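Local coordinates for nitrate transport protein (Xanthomonas axonopodis pv. citri, PDB 3KSX) that probably binds alkanesulfonates in the periplasm and delivers them to an ABC importer, here holding the sulfonate buffer MOPS, at residues Glu113-Pro118 with Leu200-Glu205; Leu147-Lys152 with Glu205-Thr210. All blocks are in the same frame, centred on the assembly; numbering follows the deposited sequence.

Interaction 1: residues Glu113-Pro118 with Leu200-Glu205. With SO4 (sulfate ion), chain C.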
ATOM      1  N   GLU A 113       5.542  -4.772   6.312  1.00 24.32           N
ATOM      2  CA  GLU A 113       5.119  -5.732   5.267  1.00 24.68           C
ATOM      3  C   GLU A 113       5.560  -7.109   5.716  1.00 23.63           C
ATOM      4  O   GLU A 113       6.754  -7.322   5.874  1.00 23.55           O
ATOM      5  CB  GLU A 113       5.772  -5.496   3.885  1.00 25.02           C
ATOM      6  CG  GLU A 113       5.507  -4.126   3.357  1.00 29.72           C
ATOM      7  CD  GLU A 113       4.255  -4.084   2.427  1.00 37.91           C
ATOM      8  OE1 GLU A 113       3.502  -5.099   2.238  1.00 36.04           O
ATOM      9  OE2 GLU A 113       4.105  -2.993   1.823  1.00 44.09           O
ATOM     10  N   THR A 114       4.626  -8.050   5.844  1.00 22.18           N
ATOM     11  CA  THR A 114       4.928  -9.309   6.562  1.00 22.44           C
ATOM     12  C   THR A 114       4.301 -10.563   5.921  1.00 23.32           C
ATOM     13  O   THR A 114       3.250 -10.454   5.309  1.00 25.09           O
ATOM     14  CB  THR A 114       4.456  -9.208   8.029  1.00 21.53           C
ATOM     15  OG1 THR A 114       3.022  -9.233   8.087  1.00 24.78           O
ATOM     16  CG2 THR A 114       4.922  -7.885   8.659  1.00 25.51           C
ATOM     17  N   ILE A 115       4.941 -11.727   6.101  1.00 21.43           N
ATOM     18  CA  ILE A 115       4.344 -13.006   5.956  1.00 21.76           C
ATOM     19  C   ILE A 115       4.079 -13.523   7.376  1.00 21.64           C
ATOM     20  O   ILE A 115       5.042 -13.648   8.188  1.00 18.81           O
ATOM     21  CB  ILE A 115       5.272 -13.916   5.146  1.00 22.78           C
ATOM     22  CG1 ILE A 115       5.669 -13.251   3.787  1.00 24.37           C
ATOM     23  CG2 ILE A 115       4.681 -15.373   4.898  1.00 22.81           C
ATOM     24  CD1 ILE A 115       6.661 -14.196   2.991  1.00 27.67           C
ATOM     25  N   LEU A 116       2.794 -13.825   7.615  1.00 21.17           N
ATOM     26  CA  LEU A 116       2.272 -14.326   8.888  1.00 19.71           C
ATOM     27  C   LEU A 116       1.932 -15.804   8.729  1.00 20.16           C
ATOM     28  O   LEU A 116       1.501 -16.238   7.639  1.00 20.70           O
ATOM     29  CB  LEU A 116       1.057 -13.498   9.310  1.00 20.27           C
ATOM     30  CG  LEU A 116       1.141 -11.991   9.489  1.00 21.52           C
ATOM     31  CD1 LEU A 116      -0.120 -11.479  10.087  1.00 20.01           C
ATOM     32  CD2 LEU A 116       2.309 -11.649  10.333  1.00 20.84           C
ATOM     33  N   VAL A 117       2.112 -16.581   9.787  1.00 19.50           N
ATOM     34  CA  VAL A 117       1.574 -17.910   9.876  1.00 19.18           C
ATOM     35  C   VAL A 117       0.753 -18.018  11.142  1.00 20.63           C
ATOM     36  O   VAL A 117       1.010 -17.245  12.163  1.00 21.54           O
ATOM     37  CB  VAL A 117       2.650 -19.057   9.836  1.00 18.24           C
ATOM     38  CG1 VAL A 117       3.451 -18.960   8.528  1.00 23.82           C
ATOM     39  CG2 VAL A 117       3.577 -18.916  11.066  1.00 18.11           C
ATOM     40  N   PRO A 118      -0.233 -18.919  11.124  1.00 22.28           N
ATOM     41  CA  PRO A 118      -0.969 -19.160  12.363  1.00 21.89           C
ATOM     42  C   PRO A 118       0.056 -19.550  13.436  1.00 24.31           C
ATOM     43  O   PRO A 118       1.021 -20.289  13.161  1.00 24.12           O
ATOM     44  CB  PRO A 118      -1.871 -20.367  12.026  1.00 22.26           C
ATOM     45  CG  PRO A 118      -2.123 -20.171  10.528  1.00 23.31           C
ATOM     46  CD  PRO A 118      -0.730 -19.797  10.033  1.00 23.76           C
ATOM     47  N   LEU A 200       5.152 -13.828  13.244  1.00 24.44           N
ATOM     48  CA  LEU A 200       5.859 -13.319  12.056  1.00 22.17           C
ATOM     49  C   LEU A 200       6.755 -14.395  11.449  1.00 21.16           C
ATOM     50  O   LEU A 200       7.647 -15.025  12.107  1.00 22.51           O
ATOM     51  CB  LEU A 200       6.689 -12.088  12.459  1.00 23.18           C
ATOM     52  CG  LEU A 200       7.511 -11.402  11.388  1.00 22.23           C
ATOM     53  CD1 LEU A 200       6.597 -10.822  10.356  1.00 24.89           C
ATOM     54  CD2 LEU A 200       8.295 -10.290  12.083  1.00 25.60           C
ATOM     55  N   LEU A 201       6.661 -14.613  10.138  1.00 21.18           N
ATOM     56  CA  LEU A 201       7.596 -15.535   9.571  1.00 22.38           C
ATOM     57  C   LEU A 201       8.736 -14.729   8.889  1.00 23.26           C
ATOM     58  O   LEU A 201       9.899 -15.107   8.973  1.00 25.44           O
ATOM     59  CB  LEU A 201       6.900 -16.466   8.568  1.00 22.12           C
ATOM     60  CG  LEU A 201       7.792 -17.585   8.057  1.00 23.88           C
ATOM     61  CD1 LEU A 201       7.909 -18.588   9.093  1.00 23.25           C
ATOM     62  CD2 LEU A 201       7.154 -18.287   6.875  1.00 24.65           C
ATOM     63  N   ALA A 202       8.375 -13.663   8.170  1.00 23.68           N
ATOM     64  CA  ALA A 202       9.395 -12.828   7.467  1.00 22.47           C
ATOM     65  C   ALA A 202       8.816 -11.461   7.249  1.00 22.46           C
ATOM     66  O   ALA A 202       7.612 -11.332   7.168  1.00 21.02           O
ATOM     67  CB  ALA A 202       9.765 -13.450   6.116  1.00 23.48           C
ATOM     68  N   ASN A 203       9.641 -10.414   7.243  1.00 23.55           N
ATOM     69  CA  ASN A 203       9.139  -9.043   6.847  1.00 22.95           C
ATOM     70  C   ASN A 203       9.915  -8.545   5.673  1.00 22.21           C
ATOM     71  O   ASN A 203      10.640  -9.345   5.053  1.00 22.25           O
ATOM     72  CB  ASN A 203       9.172  -8.047   8.039  1.00 22.09           C
ATOM     73  CG  ASN A 203      10.616  -7.743   8.533  1.00 25.59           C
ATOM     74  OD1 ASN A 203      11.622  -7.978   7.821  1.00 26.39           O
ATOM     75  ND2 ASN A 203      10.713  -7.160   9.730  1.00 26.99           N
ATOM     76  N   GLY A 204       9.804  -7.238   5.364  1.00 21.14           N
ATOM     77  CA  GLY A 204      10.338  -6.751   4.144  1.00 23.44           C
ATOM     78  C   GLY A 204      11.690  -6.127   4.261  1.00 22.83           C
ATOM     79  O   GLY A 204      12.165  -5.593   3.286  1.00 23.40           O
ATOM     80  N   GLU A 205      12.298  -6.207   5.447  1.00 24.62           N
ATOM     81  CA  GLU A 205      13.621  -5.622   5.678  1.00 24.58           C
ATOM     82  C   GLU A 205      14.646  -6.264   4.749  1.00 25.76           C
ATOM     83  O   GLU A 205      14.628  -7.481   4.523  1.00 25.99           O
ATOM     84  CB  GLU A 205      14.013  -5.840   7.138  1.00 24.58           C
ATOM     85  CG  GLU A 205      13.253  -4.796   8.029  1.00 24.72           C
ATOM     86  CD  GLU A 205      13.715  -4.800   9.476  1.00 34.40           C
ATOM     87  OE1 GLU A 205      13.372  -5.780  10.193  1.00 31.81           O
ATOM     88  OE2 GLU A 205      14.343  -3.776   9.885  1.00 34.26           O
TER
HETATM   89  S   SO4 C 326      12.413 -11.424   9.611  1.00 61.88           S
HETATM   90  O1  SO4 C 326      12.335 -11.093   8.152  1.00 57.09           O
HETATM   91  O2  SO4 C 326      12.717 -12.867   9.699  1.00 63.74           O
HETATM   92  O3  SO4 C 326      13.443 -10.607  10.247  1.00 61.41           O
HETATM   93  O4  SO4 C 326      11.207 -11.219  10.442  1.00 59.35           O

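Interaction 2: residues Leu147-Lys152 with Glu205-Thr210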
ATOM      1  N   LEU A 147       6.952 -12.918  -3.514  1.00 21.60           N
ATOM      2  CA  LEU A 147       7.960 -13.154  -4.519  1.00 22.48           C
ATOM      3  C   LEU A 147       9.413 -13.016  -4.093  1.00 23.07           C
ATOM      4  O   LEU A 147      10.218 -13.958  -4.309  1.00 23.88           O
ATOM      5  CB  LEU A 147       7.654 -12.269  -5.752  1.00 22.56           C
ATOM      6  CG  LEU A 147       8.642 -12.344  -6.889  1.00 29.43           C
ATOM      7  CD1 LEU A 147       8.592 -13.747  -7.482  1.00 31.02           C
ATOM      8  CD2 LEU A 147       8.295 -11.307  -7.963  1.00 31.65           C
ATOM      9  N   ARG A 148       9.769 -11.894  -3.471  1.00 22.12           N
ATOM     10  CA  ARG A 148      11.144 -11.594  -3.185  1.00 22.95           C
ATOM     11  C   ARG A 148      11.638 -12.453  -1.998  1.00 24.36           C
ATOM     12  O   ARG A 148      12.784 -12.912  -2.002  1.00 24.60           O
ATOM     13  CB  ARG A 148      11.315 -10.116  -2.774  1.00 22.96           C
ATOM     14  CG  ARG A 148      10.998  -8.990  -3.862  1.00 23.25           C
ATOM     15  CD  ARG A 148      12.002  -8.819  -4.989  1.00 31.68           C
ATOM     16  NE  ARG A 148      13.359  -8.912  -4.445  1.00 33.97           N
ATOM     17  CZ  ARG A 148      13.990  -7.932  -3.783  1.00 34.28           C
ATOM     18  NH1 ARG A 148      13.388  -6.750  -3.593  1.00 33.53           N
ATOM     19  NH2 ARG A 148      15.184  -8.176  -3.270  1.00 29.58           N
ATOM     20  N   VAL A 149      10.779 -12.719  -1.022  1.00 23.27           N
ATOM     21  CA  VAL A 149      11.176 -13.544   0.143  1.00 25.34           C
ATOM     22  C   VAL A 149      11.380 -14.997  -0.291  1.00 25.34           C
ATOM     23  O   VAL A 149      12.400 -15.609   0.038  1.00 27.28           O
ATOM     24  CB  VAL A 149      10.141 -13.385   1.286  1.00 25.69           C
ATOM     25  CG1 VAL A 149      10.303 -14.408   2.378  1.00 28.17           C
ATOM     26  CG2 VAL A 149      10.287 -12.037   1.919  1.00 24.99           C
ATOM     27  N   LEU A 150      10.421 -15.535  -1.021  1.00 22.80           N
ATOM     28  CA  LEU A 150      10.476 -16.890  -1.537  1.00 24.59           C
ATOM     29  C   LEU A 150      11.755 -17.071  -2.358  1.00 26.60           C
ATOM     30  O   LEU A 150      12.495 -18.055  -2.207  1.00 26.29           O
ATOM     31  CB  LEU A 150       9.242 -17.190  -2.371  1.00 22.95           C
ATOM     32  CG  LEU A 150       7.908 -17.352  -1.572  1.00 24.36           C
ATOM     33  CD1 LEU A 150       6.808 -17.581  -2.553  1.00 23.13           C
ATOM     34  CD2 LEU A 150       8.038 -18.513  -0.609  1.00 28.56           C
ATOM     35  N   ALA A 151      12.068 -16.077  -3.190  1.00 28.06           N
ATOM     36  CA  ALA A 151      13.236 -16.271  -4.073  1.00 30.36           C
ATOM     37  C   ALA A 151      14.575 -16.423  -3.309  1.00 32.01           C
ATOM     38  O   ALA A 151      15.530 -17.060  -3.831  1.00 32.35           O
ATOM     39  CB  ALA A 151      13.316 -15.178  -5.072  1.00 29.27           C
ATOM     40  N   LYS A 152      14.671 -15.816  -2.138  1.00 33.49           N
ATOM     41  CA  LYS A 152      15.836 -15.958  -1.304  1.00 34.76           C
ATOM     42  C   LYS A 152      16.040 -17.385  -0.786  1.00 35.89           C
ATOM     43  O   LYS A 152      17.174 -17.746  -0.441  1.00 37.77           O
ATOM     44  CB  LYS A 152      15.835 -14.931  -0.161  1.00 35.64           C
ATOM     45  CG  LYS A 152      16.166 -13.490  -0.555  1.00 38.77           C
ATOM     46  CD  LYS A 152      16.194 -12.623   0.696  1.00 45.79           C
ATOM     47  CE  LYS A 152      16.995 -11.331   0.540  1.00 48.76           C
ATOM     48  NZ  LYS A 152      17.756 -11.203  -0.751  1.00 49.81           N
ATOM     49  N   GLU A 205      12.298  -6.207   5.447  1.00 24.62           N
ATOM     50  CA  GLU A 205      13.621  -5.622   5.678  1.00 24.58           C
ATOM     51  C   GLU A 205      14.646  -6.264   4.749  1.00 25.76           C
ATOM     52  O   GLU A 205      14.628  -7.481   4.523  1.00 25.99           O
ATOM     53  CB  GLU A 205      14.013  -5.840   7.138  1.00 24.58           C
ATOM     54  CG  GLU A 205      13.253  -4.796   8.029  1.00 24.72           C
ATOM     55  CD  GLU A 205      13.715  -4.800   9.476  1.00 34.40           C
ATOM     56  OE1 GLU A 205      13.372  -5.780  10.193  1.00 31.81           O
ATOM     57  OE2 GLU A 205      14.343  -3.776   9.885  1.00 34.26           O
ATOM     58  N   GLY A 206      15.541  -5.442   4.210  1.00 26.07           N
ATOM     59  CA  GLY A 206      16.700  -6.027   3.503  1.00 25.89           C
ATOM     60  C   GLY A 206      16.413  -6.333   2.051  1.00 26.57           C
ATOM     61  O   GLY A 206      17.308  -6.864   1.337  1.00 28.46           O
ATOM     62  N   LEU A 207      15.160  -6.138   1.619  1.00 24.79           N
ATOM     63  CA  LEU A 207      14.811  -6.402   0.194  1.00 22.40           C
ATOM     64  C   LEU A 207      14.936  -5.192  -0.709  1.00 22.96           C
ATOM     65  O   LEU A 207      14.702  -5.249  -1.909  1.00 21.71           O
ATOM     66  CB  LEU A 207      13.358  -6.918   0.100  1.00 24.27           C
ATOM     67  CG  LEU A 207      13.081  -8.150   0.923  1.00 22.71           C
ATOM     68  CD1 LEU A 207      11.567  -8.494   0.978  1.00 21.94           C
ATOM     69  CD2 LEU A 207      13.905  -9.364   0.407  1.00 28.14           C
ATOM     70  N   GLY A 208      15.227  -4.034  -0.149  1.00 21.63           N
ATOM     71  CA  GLY A 208      15.249  -2.835  -0.946  1.00 21.98           C
ATOM     72  C   GLY A 208      13.881  -2.635  -1.616  1.00 23.20           C
ATOM     73  O   GLY A 208      13.803  -2.338  -2.828  1.00 23.38           O
ATOM     74  N   LEU A 209      12.792  -2.763  -0.807  1.00 21.82           N
ATOM     75  CA  LEU A 209      11.438  -2.379  -1.311  1.00 21.48           C
ATOM     76  C   LEU A 209      11.343  -0.896  -1.702  1.00 22.24           C
ATOM     77  O   LEU A 209      11.933  -0.001  -1.052  1.00 22.52           O
ATOM     78  CB  LEU A 209      10.390  -2.711  -0.198  1.00 21.74           C
ATOM     79  CG  LEU A 209      10.313  -4.123   0.262  1.00 21.41           C
ATOM     80  CD1 LEU A 209       9.219  -4.295   1.308  1.00 23.58           C
ATOM     81  CD2 LEU A 209       9.864  -4.994  -0.917  1.00 22.69           C
ATOM     82  N   THR A 210      10.584  -0.647  -2.754  1.00 21.55           N
ATOM     83  CA  THR A 210      10.455   0.669  -3.314  1.00 23.22           C
ATOM     84  C   THR A 210       9.679   1.653  -2.489  1.00 22.75           C
ATOM     85  O   THR A 210      10.035   2.852  -2.387  1.00 24.66           O
ATOM     86  CB  THR A 210       9.846   0.591  -4.737  1.00 23.29           C
ATOM     87  OG1 THR A 210      10.656  -0.258  -5.553  1.00 25.23           O
ATOM     88  CG2 THR A 210       9.778   2.006  -5.412  1.00 25.34           C
TER
HETATM   89  O   HOH W   1      17.791  -8.430  -1.342  1.00 49.60           O

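Interaction 1: residues Glu113-Pro118 with Leu200-Glu205
Ile115 on strand 113-118 faces both Leu201 and Ala202 on strand 198-203, the signature of a classic beta bulge in an antiparallel pair; the second strand is an edge of the five-stranded sheet in one lobe of this periplasmic binding protein. Ile115 N donates to Ala202 O at 2.9 Å, nearly straight at 166°. Ile115 O takes the N-H of Leu201 at 2.7 Å and, more weakly, that of Ala202, so one carbonyl serves two donors and the register slips by one residue. Leu201 can be followed outward. Its CB rests 3.4 Å from Ile115 O; with CG anti to the backbone N (chi1 -173°), CD2 is carried over strand 113-118, where it meets Val117 CG1 at 4.1 Å and, a little farther, Ile115 CG2. Beta-branched residues suit an extended strand, and these CB methyls meet the leucine close to the backbone. On the other face Leu200 crosses Thr114 at about a right angle, CD1 lying 3.6 Å from Thr114 CB, while Thr114 OG1 is bonded to Ile184 O. Asn203 makes an Asx turn, its OD1 accepting from Glu205 N, and ND2 returns a bond to Glu205 OE1. Asn203 N donates a hydrogen bond to sulfate O1, 2.9 Å away and almost straight at 169°.

Interaction 2: residues Leu147-Lys152 with Glu205-Thr210
The guanidinium of Arg148 has Leu207 CD2 over one face, 4.0 Å above the plane and displaced toward the rim, while Leu207 O and a water lie at its edge, in plane. Arg148 NH1 donates to Leu207 O at 2.6 Å, and the donor lies in the carbonyl plane on a lone pair, only 9° of tilt separating the oxygen from the guanidinium plane. NH1 makes the main bond; a weak one from NH2 to the same oxygen may help to hold the group flat against the carbonyl. The side chain reaches this carbonyl by bending at chi2 and chi3, sliding past Leu207 in the opposite direction. Here helix 141-152 is tied to the loop joining strand 198-203 to strand 212-217, a connection that passes from one five-stranded sheet of the binding protein to the other. Leucine fits the loop position because its two methyls spread over the helix surface: CD1 meets Val149 CG2 at 3.9 Å, crossing at about a right angle, and CD2 touches Lys152 CE at 3.7 Å. Gly206 and Gly208 flank it, both with positive phi, a backbone turn that a residue without a side chain adopts easily. Lys152 lays CD and CE along Leu207 CD2, and its NZ donates to the same water at 2.8 Å, which in turn donates to Gly206 O.

How the interactions relate
Interactions 1 and 2 have centres about 11 Å apart and share Glu205, where the edge strand of interaction 1 has given way to the loop of interaction 2. Val149 joins them: its CG1 packs on Ile115 CD1 at 3.7 Å and on Ala202 CB at 3.9 Å, whereas its other branch serves the loop. Helix 141-152 therefore covers one face of the strand pair and also packs against the loop that follows. The same helix reaches the ligand site, since Ser141 OG hydrogen-bonds Glu113 OE2, and about 3 Å separates the nearest atoms of the Glu113 side chain and the bound MOPS. The sulfate at Asn203 is a separate ion, probably from the crystallisation liquor.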